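Local coordinates for protein taurine:2-oxoglutarate aminotransferase (Bifidobacterium kashiwanohense PV20-2, PDB 6JIX) that binds pyridoxal 5'-phosphate and probably transfers the amino group of taurine to 2-oxoglutarate, as a class-III aminotransferase, at residues 203-208 against 245-250; 344-349 against 424-429; 359-364 against 438-443. All blocks are in the same frame, centred on the assembly; numbering follows the deposited sequence.

Contact 1: residues 203-208 against 245-250; sequences EQLQYE and YGILMI
L205 meets both Y245 and I247, and it is the first residue of 203-208 to reach the other segment. Its side chain leaves the last turns of helix 190-208 pointing toward 245-250 and splits its two methyls between them. CD1 lies 4.2 Å from CD2 of the Y245 ring, approaching it obliquely, while CD2 meets CD1 of I247 tip to tip at 3.9 Å. The leucine's chi1 of -73° sets CG beside the backbone N, and from there the fork spans ring and isoleucine. V213, at the start of strand 213-219, touches both L205 and I247.

One residue on, Q206 runs along the outer margin, extended beyond CG, and brings its amide to the phenol end of Y245. Amide and ring planes stand 54° apart, and NE2 of Q206 is 3.3 Å from OH of Y245. The clearer partner of that hydroxyl is OD1 of D202, one turn before Q206 on helix 190-208; Q206 NE2 makes a weak hydrogen bond to the same oxygen.

On the other side, helix 234-245 ends at Y245, and G246, with positive phi, turns the chain toward strand 248-252. This is the turn of a beta-alpha-beta unit: helix 234-245 links the parallel neighbours 213-219 and 248-252 of the seven-stranded sheet in the cofactor-binding domain. D252, at the far end of that strand, lines the pyridoxal phosphate pocket. Chemically, the contact is an apolar cluster of L205, Y245 and I247 with a polar group at its edge, where dispersion packs the leucine against its partners and the D202 bond fixes the outer end of the tyrosine.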
loop_
_atom_site.group_PDB
_atom_site.type_symbol
_atom_site.label_atom_id
_atom_site.label_comp_id
_atom_site.label_asym_id
_atom_site.label_seq_id
_atom_site.Cartn_x
_atom_site.Cartn_y
_atom_site.Cartn_z
ATOM N N GLU A 203 10.921 -31.887 8.378
ATOM C CA GLU A 203 10.664 -32.920 7.382
ATOM C C GLU A 203 10.111 -32.316 6.101
ATOM O O GLU A 203 10.489 -32.731 5.003
ATOM C CB GLU A 203 9.712 -33.968 7.937
ATOM C CG GLU A 203 10.057 -35.370 7.468
ATOM C CD GLU A 203 9.087 -36.428 7.984
ATOM O OE1 GLU A 203 7.980 -36.062 8.460
ATOM O OE2 GLU A 203 9.439 -37.627 7.911
ATOM N N GLN A 204 9.199 -31.345 6.222
ATOM C CA GLN A 204 8.654 -30.699 5.036
ATOM C C GLN A 204 9.713 -29.873 4.317
ATOM O O GLN A 204 9.797 -29.904 3.079
ATOM C CB GLN A 204 7.456 -29.836 5.404
ATOM C CG GLN A 204 6.774 -29.263 4.185
ATOM C CD GLN A 204 5.586 -28.422 4.524
ATOM O OE1 GLN A 204 5.431 -28.005 5.662
ATOM N NE2 GLN A 204 4.732 -28.166 3.543
ATOM N N LEU A 205 10.548 -29.149 5.065
ATOM C CA LEU A 205 11.672 -28.462 4.434
ATOM C C LEU A 205 12.534 -29.448 3.655
ATOM O O LEU A 205 12.906 -29.194 2.504
ATOM C CB LEU A 205 12.507 -27.726 5.477
ATOM C CG LEU A 205 11.909 -26.461 6.093
ATOM C CD1 LEU A 205 12.714 -26.051 7.319
ATOM C CD2 LEU A 205 11.860 -25.339 5.050
ATOM N N GLN A 206 12.843 -30.597 4.259
ATOM C CA GLN A 206 13.662 -31.587 3.560
ATOM C C GLN A 206 12.985 -32.068 2.286
ATOM O O GLN A 206 13.648 -32.255 1.263
ATOM C CB GLN A 206 13.945 -32.786 4.466
ATOM C CG GLN A 206 15.278 -32.725 5.177
ATOM C CD GLN A 206 15.290 -33.552 6.441
ATOM O OE1 GLN A 206 15.165 -34.774 6.397
ATOM N NE2 GLN A 206 15.442 -32.890 7.578
ATOM N N TYR A 207 11.664 -32.261 2.317
ATOM C CA TYR A 207 10.951 -32.757 1.144
ATOM C C TYR A 207 10.693 -31.675 0.094
ATOM O O TYR A 207 10.293 -32.005 -1.026
ATOM C CB TYR A 207 9.636 -33.432 1.577
ATOM C CG TYR A 207 9.797 -34.934 1.814
ATOM C CD1 TYR A 207 9.612 -35.860 0.779
ATOM C CD2 TYR A 207 10.168 -35.423 3.066
ATOM C CE1 TYR A 207 9.792 -37.222 0.997
ATOM C CE2 TYR A 207 10.346 -36.777 3.293
ATOM C CZ TYR A 207 10.158 -37.676 2.267
ATOM O OH TYR A 207 10.341 -39.022 2.526
ATOM N N GLU A 208 10.941 -30.402 0.408
ATOM C CA GLU A 208 10.874 -29.339 -0.582
ATOM C C GLU A 208 12.246 -28.910 -1.094
ATOM O O GLU A 208 12.314 -28.109 -2.034
ATOM C CB GLU A 208 10.146 -28.125 -0.000
ATOM C CG GLU A 208 8.668 -28.342 0.263
ATOM C CD GLU A 208 7.880 -28.443 -1.010
ATOM O OE1 GLU A 208 8.518 -28.332 -2.086
ATOM O OE2 GLU A 208 6.634 -28.616 -0.942
ATOM N N TYR A 245 19.844 -24.280 7.529
ATOM C CA TYR A 245 19.591 -24.442 6.103
ATOM C C TYR A 245 19.912 -23.212 5.263
ATOM O O TYR A 245 19.840 -23.290 4.035
ATOM C CB TYR A 245 18.130 -24.850 5.899
ATOM C CG TYR A 245 17.882 -26.259 6.388
ATOM C CD1 TYR A 245 18.642 -27.319 5.913
ATOM C CD2 TYR A 245 16.906 -26.533 7.330
ATOM C CE1 TYR A 245 18.425 -28.603 6.346
ATOM C CE2 TYR A 245 16.682 -27.826 7.771
ATOM C CZ TYR A 245 17.454 -28.859 7.281
ATOM O OH TYR A 245 17.257 -30.158 7.719
ATOM N N GLY A 246 20.299 -22.098 5.878
ATOM C CA GLY A 246 20.549 -20.885 5.134
ATOM C C GLY A 246 19.303 -20.152 4.697
ATOM O O GLY A 246 19.350 -19.399 3.723
ATOM N N ILE A 247 18.180 -20.389 5.363
ATOM C CA ILE A 247 16.900 -19.758 5.077
ATOM C C ILE A 247 16.778 -18.508 5.936
ATOM O O ILE A 247 17.046 -18.551 7.148
ATOM C CB ILE A 247 15.756 -20.739 5.387
ATOM C CG1 ILE A 247 15.784 -21.954 4.458
ATOM C CG2 ILE A 247 14.418 -20.032 5.426
ATOM C CD1 ILE A 247 15.121 -23.194 5.080
ATOM N N LEU A 248 16.339 -17.400 5.337
ATOM C CA LEU A 248 16.080 -16.204 6.127
ATOM C C LEU A 248 14.790 -16.375 6.914
ATOM O O LEU A 248 13.811 -16.947 6.422
ATOM C CB LEU A 248 15.984 -14.961 5.236
ATOM C CG LEU A 248 17.180 -14.684 4.323
ATOM C CD1 LEU A 248 16.884 -13.544 3.387
ATOM C CD2 LEU A 248 18.389 -14.378 5.153
ATOM N N MET A 249 14.788 -15.880 8.142
ATOM C CA MET A 249 13.585 -15.853 8.957
ATOM C C MET A 249 13.009 -14.451 8.914
ATOM O O MET A 249 13.728 -13.473 9.147
ATOM C CB MET A 249 13.876 -16.249 10.397
ATOM C CG MET A 249 12.661 -16.364 11.254
ATOM S SD MET A 249 13.146 -16.820 12.936
ATOM C CE MET A 249 11.576 -17.376 13.599
ATOM N N ILE A 250 11.744 -14.350 8.532
ATOM C CA ILE A 250 11.045 -13.075 8.474
ATOM C C ILE A 250 9.905 -13.136 9.465
ATOM O O ILE A 250 8.954 -13.902 9.268
ATOM C CB ILE A 250 10.512 -12.770 7.065
ATOM C CG1 ILE A 250 11.600 -12.995 6.003
ATOM C CG2 ILE A 250 9.931 -11.369 7.017
ATOM C CD1 ILE A 250 11.098 -12.848 4.584
#

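Contact 2: residues 344-349 against 424-429; sequences EGILKP and ITAEQL
Q428 OE1 is held by two donors of T425, the residue just before helix 426-447. The backbone N of T425 reaches OE1 of Q428 at 3.0 Å in the carbonyl plane; the hydroxyl OG1 of T425 gives it a second bond, 3.1 Å long and tilted 34° from that plane. In return Q428 N donates to T425 OG1 over 3.2 Å with an N-H...O angle of 160°. Together these exchanges form a capping box, which caps the first turn of the helix, the turn that carries the two residues packing against 344-349.

Those are A426 and L429, and both meet I346. With CG1 of I346 beside the backbone N (chi1 -55°) and the chain extended beyond it, CD1 ends 3.3 Å from A426 CB. Its branch point faces the leucine: CD1 of L429 comes within 4.0 Å of I346 CB and is equally near CG2, the two side chains lying aslant.

The packing therefore joins the start of helix 426-447 to the middle of helix 336-357. Beside I346, L347 turns to C366 of strand 361-367 and to L369, while on the other segment NE2 of Q428 hydrogen-bonds to the hydroxyl of Y40 in strand 40-43.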
loop_
_atom_site.group_PDB
_atom_site.type_symbol
_atom_site.label_atom_id
_atom_site.label_comp_id
_atom_site.label_asym_id
_atom_site.label_seq_id
_atom_site.Cartn_x
_atom_site.Cartn_y
_atom_site.Cartn_z
ATOM N N GLU A 344 -0.910 -5.952 31.731
ATOM C CA GLU A 344 -1.051 -7.388 31.526
ATOM C C GLU A 344 -1.475 -8.058 32.820
ATOM O O GLU A 344 -2.296 -8.989 32.814
ATOM C CB GLU A 344 0.252 -8.005 31.011
ATOM C CG GLU A 344 0.175 -9.526 30.885
ATOM C CD GLU A 344 1.516 -10.168 30.573
ATOM O OE1 GLU A 344 1.937 -10.145 29.399
ATOM O OE2 GLU A 344 2.161 -10.701 31.498
ATOM N N GLY A 345 -0.934 -7.575 33.943
ATOM C CA GLY A 345 -1.234 -8.079 35.270
ATOM C C GLY A 345 -2.675 -7.904 35.688
ATOM O O GLY A 345 -3.085 -8.482 36.701
ATOM N N ILE A 346 -3.432 -7.083 34.975
ATOM C CA ILE A 346 -4.868 -6.967 35.179
ATOM C C ILE A 346 -5.632 -7.831 34.194
ATOM O O ILE A 346 -6.526 -8.581 34.580
ATOM C CB ILE A 346 -5.306 -5.490 35.058
ATOM C CG1 ILE A 346 -4.527 -4.594 36.014
ATOM C CG2 ILE A 346 -6.801 -5.358 35.250
ATOM C CD1 ILE A 346 -5.146 -3.240 36.150
ATOM N N LEU A 347 -5.260 -7.762 32.915
ATOM C CA LEU A 347 -6.061 -8.389 31.871
ATOM C C LEU A 347 -5.916 -9.912 31.902
ATOM O O LEU A 347 -6.917 -10.637 31.873
ATOM C CB LEU A 347 -5.678 -7.806 30.507
ATOM C CG LEU A 347 -6.296 -8.428 29.254
ATOM C CD1 LEU A 347 -7.753 -8.056 29.134
ATOM C CD2 LEU A 347 -5.537 -7.980 28.031
ATOM N N LYS A 348 -4.678 -10.416 32.001
ATOM C CA LYS A 348 -4.457 -11.862 31.995
ATOM C C LYS A 348 -5.249 -12.579 33.087
ATOM O O LYS A 348 -6.019 -13.503 32.764
ATOM C CB LYS A 348 -2.956 -12.142 32.093
ATOM C CG LYS A 348 -2.585 -13.593 31.883
ATOM C CD LYS A 348 -1.104 -13.721 31.591
ATOM C CE LYS A 348 -0.728 -15.166 31.298
ATOM N NZ LYS A 348 -0.370 -15.938 32.516
ATOM N N PRO A 349 -5.111 -12.229 34.375
ATOM C CA PRO A 349 -5.926 -12.897 35.402
ATOM C C PRO A 349 -7.423 -12.760 35.183
ATOM O O PRO A 349 -8.179 -13.697 35.468
ATOM C CB PRO A 349 -5.491 -12.199 36.693
ATOM C CG PRO A 349 -4.142 -11.604 36.364
ATOM C CD PRO A 349 -4.247 -11.186 34.955
ATOM N N ILE A 424 -4.459 2.493 27.884
ATOM C CA ILE A 424 -5.556 2.236 28.807
ATOM C C ILE A 424 -5.026 2.140 30.245
ATOM O O ILE A 424 -3.921 1.642 30.501
ATOM C CB ILE A 424 -6.320 0.964 28.399
ATOM C CG1 ILE A 424 -7.770 1.042 28.896
ATOM C CG2 ILE A 424 -5.602 -0.275 28.908
ATOM C CD1 ILE A 424 -8.627 -0.118 28.450
ATOM N N THR A 425 -5.824 2.614 31.192
ATOM C CA THR A 425 -5.421 2.637 32.588
ATOM C C THR A 425 -6.107 1.499 33.316
ATOM O O THR A 425 -7.082 0.923 32.820
ATOM C CB THR A 425 -5.790 3.972 33.234
ATOM O OG1 THR A 425 -7.220 4.100 33.250
ATOM C CG2 THR A 425 -5.169 5.119 32.439
ATOM N N ALA A 426 -5.582 1.176 34.501
ATOM C CA ALA A 426 -6.227 0.168 35.337
ATOM C C ALA A 426 -7.707 0.489 35.544
ATOM O O ALA A 426 -8.569 -0.385 35.386
ATOM C CB ALA A 426 -5.504 0.041 36.680
ATOM N N GLU A 427 -8.028 1.749 35.877
ATOM C CA GLU A 427 -9.427 2.081 36.136
ATOM C C GLU A 427 -10.285 1.820 34.907
ATOM O O GLU A 427 -11.386 1.266 34.996
ATOM C CB GLU A 427 -9.570 3.539 36.589
ATOM C CG GLU A 427 -10.958 3.832 37.211
ATOM C CD GLU A 427 -11.638 5.121 36.686
ATOM O OE1 GLU A 427 -12.876 5.053 36.519
ATOM O OE2 GLU A 427 -10.993 6.202 36.487
ATOM N N GLN A 428 -9.775 2.158 33.738
ATOM C CA GLN A 428 -10.545 1.929 32.528
ATOM C C GLN A 428 -10.779 0.438 32.304
ATOM O O GLN A 428 -11.899 0.010 32.002
ATOM C CB GLN A 428 -9.817 2.566 31.351
ATOM C CG GLN A 428 -10.092 4.051 31.206
ATOM C CD GLN A 428 -9.148 4.720 30.218
ATOM O OE1 GLN A 428 -7.932 4.483 30.247
ATOM N NE2 GLN A 428 -9.703 5.557 29.334
ATOM N N LEU A 429 -9.727 -0.369 32.428
ATOM C CA LEU A 429 -9.906 -1.817 32.365
ATOM C C LEU A 429 -10.999 -2.258 33.332
ATOM O O LEU A 429 -11.923 -2.996 32.962
ATOM C CB LEU A 429 -8.582 -2.523 32.673
ATOM C CG LEU A 429 -7.544 -2.481 31.542
ATOM C CD1 LEU A 429 -6.231 -3.091 31.988
ATOM C CD2 LEU A 429 -8.074 -3.178 30.307
#

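Contact 3: residues 359-364 against 438-443; sequences KCVGEA and KVLTWV
C360 sits against V443, and V361 against L440, where the start of strand 361-367 meets helix 426-447. This is helix-on-sheet packing in the small, C-terminal part of the aminotransferase fold, with the strand at one border of a three-stranded antiparallel sheet. C360 CB lies 3.7 Å from CG1 of V443. The cysteine's sulfur fills the space between its backbone N and carbonyl carbon, and there SG comes 3.8 Å from that same V443 CG1. It also lies 4.3 Å from CD2 of L440. One residue along, V361 CG2 touches L440 CD1 at 3.8 Å, the two side chains crossing at about a right angle, so L440 is shared by C360, just before the strand, and V361, its first residue.

A second shell holds these groups. L440 also rests on M354 of helix 336-357 and on L373 of the central strand 370-376, and V361 packs on V355; V443 is backed by I398 of helix 395-404. C360 pairs through its backbone with V376. The chain's entry into the strand is tied to the helix as well, one residue past V443, by a hydrogen bond from C360 N to D444 OD1.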
loop_
_atom_site.group_PDB
_atom_site.type_symbol
_atom_site.label_atom_id
_atom_site.label_comp_id
_atom_site.label_asym_id
_atom_site.label_seq_id
_atom_site.Cartn_x
_atom_site.Cartn_y
_atom_site.Cartn_z
ATOM N N LYS A 359 -19.075 -21.577 30.931
ATOM C CA LYS A 359 -19.122 -22.828 30.189
ATOM C C LYS A 359 -18.649 -22.632 28.755
ATOM O O LYS A 359 -18.152 -23.587 28.148
ATOM C CB LYS A 359 -20.552 -23.406 30.193
ATOM N N CYS A 360 -18.720 -21.401 28.237
ATOM C CA CYS A 360 -18.431 -21.091 26.838
ATOM C C CYS A 360 -16.983 -20.675 26.553
ATOM O O CYS A 360 -16.656 -20.395 25.393
ATOM C CB CYS A 360 -19.361 -19.977 26.354
ATOM S SG CYS A 360 -18.833 -18.363 26.968
ATOM N N VAL A 361 -16.106 -20.624 27.547
ATOM C CA VAL A 361 -14.745 -20.127 27.352
ATOM C C VAL A 361 -13.766 -21.277 27.574
ATOM O O VAL A 361 -13.577 -21.737 28.710
ATOM C CB VAL A 361 -14.428 -18.940 28.277
ATOM C CG1 VAL A 361 -12.951 -18.565 28.176
ATOM C CG2 VAL A 361 -15.317 -17.741 27.946
ATOM N N GLY A 362 -13.138 -21.740 26.490
ATOM C CA GLY A 362 -12.215 -22.852 26.594
ATOM C C GLY A 362 -10.797 -22.468 26.980
ATOM O O GLY A 362 -10.142 -23.202 27.735
ATOM N N GLU A 363 -10.302 -21.325 26.497
ATOM C CA GLU A 363 -8.928 -20.938 26.793
ATOM C C GLU A 363 -8.810 -19.429 26.754
ATOM O O GLU A 363 -9.578 -18.746 26.071
ATOM C CB GLU A 363 -7.921 -21.558 25.806
ATOM C CG GLU A 363 -6.499 -21.712 26.339
ATOM C CD GLU A 363 -5.450 -21.797 25.237
ATOM O OE1 GLU A 363 -5.815 -21.723 24.043
ATOM O OE2 GLU A 363 -4.249 -21.912 25.565
ATOM N N ALA A 364 -7.836 -18.917 27.494
ATOM C CA ALA A 364 -7.500 -17.507 27.462
ATOM C C ALA A 364 -6.020 -17.406 27.155
ATOM O O ALA A 364 -5.210 -18.138 27.729
ATOM C CB ALA A 364 -7.823 -16.809 28.791
ATOM N N LYS A 438 -20.408 -9.892 31.378
ATOM C CA LYS A 438 -21.854 -9.903 31.175
ATOM C C LYS A 438 -22.214 -10.611 29.881
ATOM O O LYS A 438 -23.160 -11.404 29.850
ATOM C CB LYS A 438 -22.429 -8.480 31.153
ATOM C CG LYS A 438 -22.327 -7.701 32.456
ATOM C CD LYS A 438 -22.221 -8.639 33.674
ATOM C CE LYS A 438 -22.727 -7.951 34.928
ATOM N NZ LYS A 438 -22.474 -6.483 34.820
ATOM N N VAL A 439 -21.478 -10.335 28.797
ATOM C CA VAL A 439 -21.831 -10.915 27.504
ATOM C C VAL A 439 -21.539 -12.409 27.483
ATOM O O VAL A 439 -22.313 -13.195 26.921
ATOM C CB VAL A 439 -21.093 -10.198 26.362
ATOM C CG1 VAL A 439 -21.185 -11.028 25.078
ATOM C CG2 VAL A 439 -21.653 -8.785 26.149
ATOM N N LEU A 440 -20.427 -12.830 28.097
ATOM C CA LEU A 440 -20.119 -14.256 28.161
ATOM C C LEU A 440 -21.228 -15.031 28.877
ATOM O O LEU A 440 -21.560 -16.157 28.490
ATOM C CB LEU A 440 -18.757 -14.476 28.827
ATOM C CG LEU A 440 -17.595 -13.824 28.058
ATOM C CD1 LEU A 440 -16.239 -14.112 28.681
ATOM C CD2 LEU A 440 -17.603 -14.251 26.600
ATOM N N THR A 441 -21.829 -14.439 29.910
ATOM C CA THR A 441 -22.976 -15.083 30.535
ATOM C C THR A 441 -24.108 -15.282 29.534
ATOM O O THR A 441 -24.694 -16.365 29.460
ATOM C CB THR A 441 -23.463 -14.265 31.729
ATOM O OG1 THR A 441 -22.570 -14.455 32.837
ATOM C CG2 THR A 441 -24.865 -14.721 32.112
ATOM N N TRP A 442 -24.403 -14.274 28.719
ATOM C CA TRP A 442 -25.447 -14.449 27.714
ATOM C C TRP A 442 -25.109 -15.590 26.751
ATOM O O TRP A 442 -25.994 -16.361 26.349
ATOM C CB TRP A 442 -25.660 -13.147 26.958
ATOM C CG TRP A 442 -26.614 -13.239 25.797
ATOM C CD1 TRP A 442 -27.933 -12.899 25.795
ATOM C CD2 TRP A 442 -26.311 -13.672 24.462
ATOM N NE1 TRP A 442 -28.475 -13.098 24.545
ATOM C CE2 TRP A 442 -27.501 -13.573 23.710
ATOM C CE3 TRP A 442 -25.153 -14.138 23.834
ATOM C CZ2 TRP A 442 -27.567 -13.920 22.364
ATOM C CZ3 TRP A 442 -25.221 -14.483 22.494
ATOM C CH2 TRP A 442 -26.421 -14.372 21.774
ATOM N N VAL A 443 -23.833 -15.717 26.368
ATOM C CA VAL A 443 -23.434 -16.796 25.466
ATOM C C VAL A 443 -23.610 -18.146 26.147
ATOM O O VAL A 443 -24.153 -19.088 25.554
ATOM C CB VAL A 443 -21.984 -16.595 24.988
ATOM C CG1 VAL A 443 -21.489 -17.840 24.279
ATOM C CG2 VAL A 443 -21.886 -15.374 24.082
#

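In the fold
Contacts 2 and 3 belong together: both use helix 426-447, first at its capped start and then well along it, and their other halves, helix 336-357 and strand 361-367, follow one another in the chain. Their centres are 19 Å apart and their nearest atoms about 5 Å, and their segments alternate in sequence. Contact 1 closes before either opens; its centre lies 40 Å from each of theirs, in the cofactor-binding domain, and contacts 1 and 2 lie on opposite sides of the chain's centre. Contact 1 is remote from the bound ligands. T409, which binds a glutamate, lies about 11 Å from L429 and about 9 Å from L440, side chain to side chain.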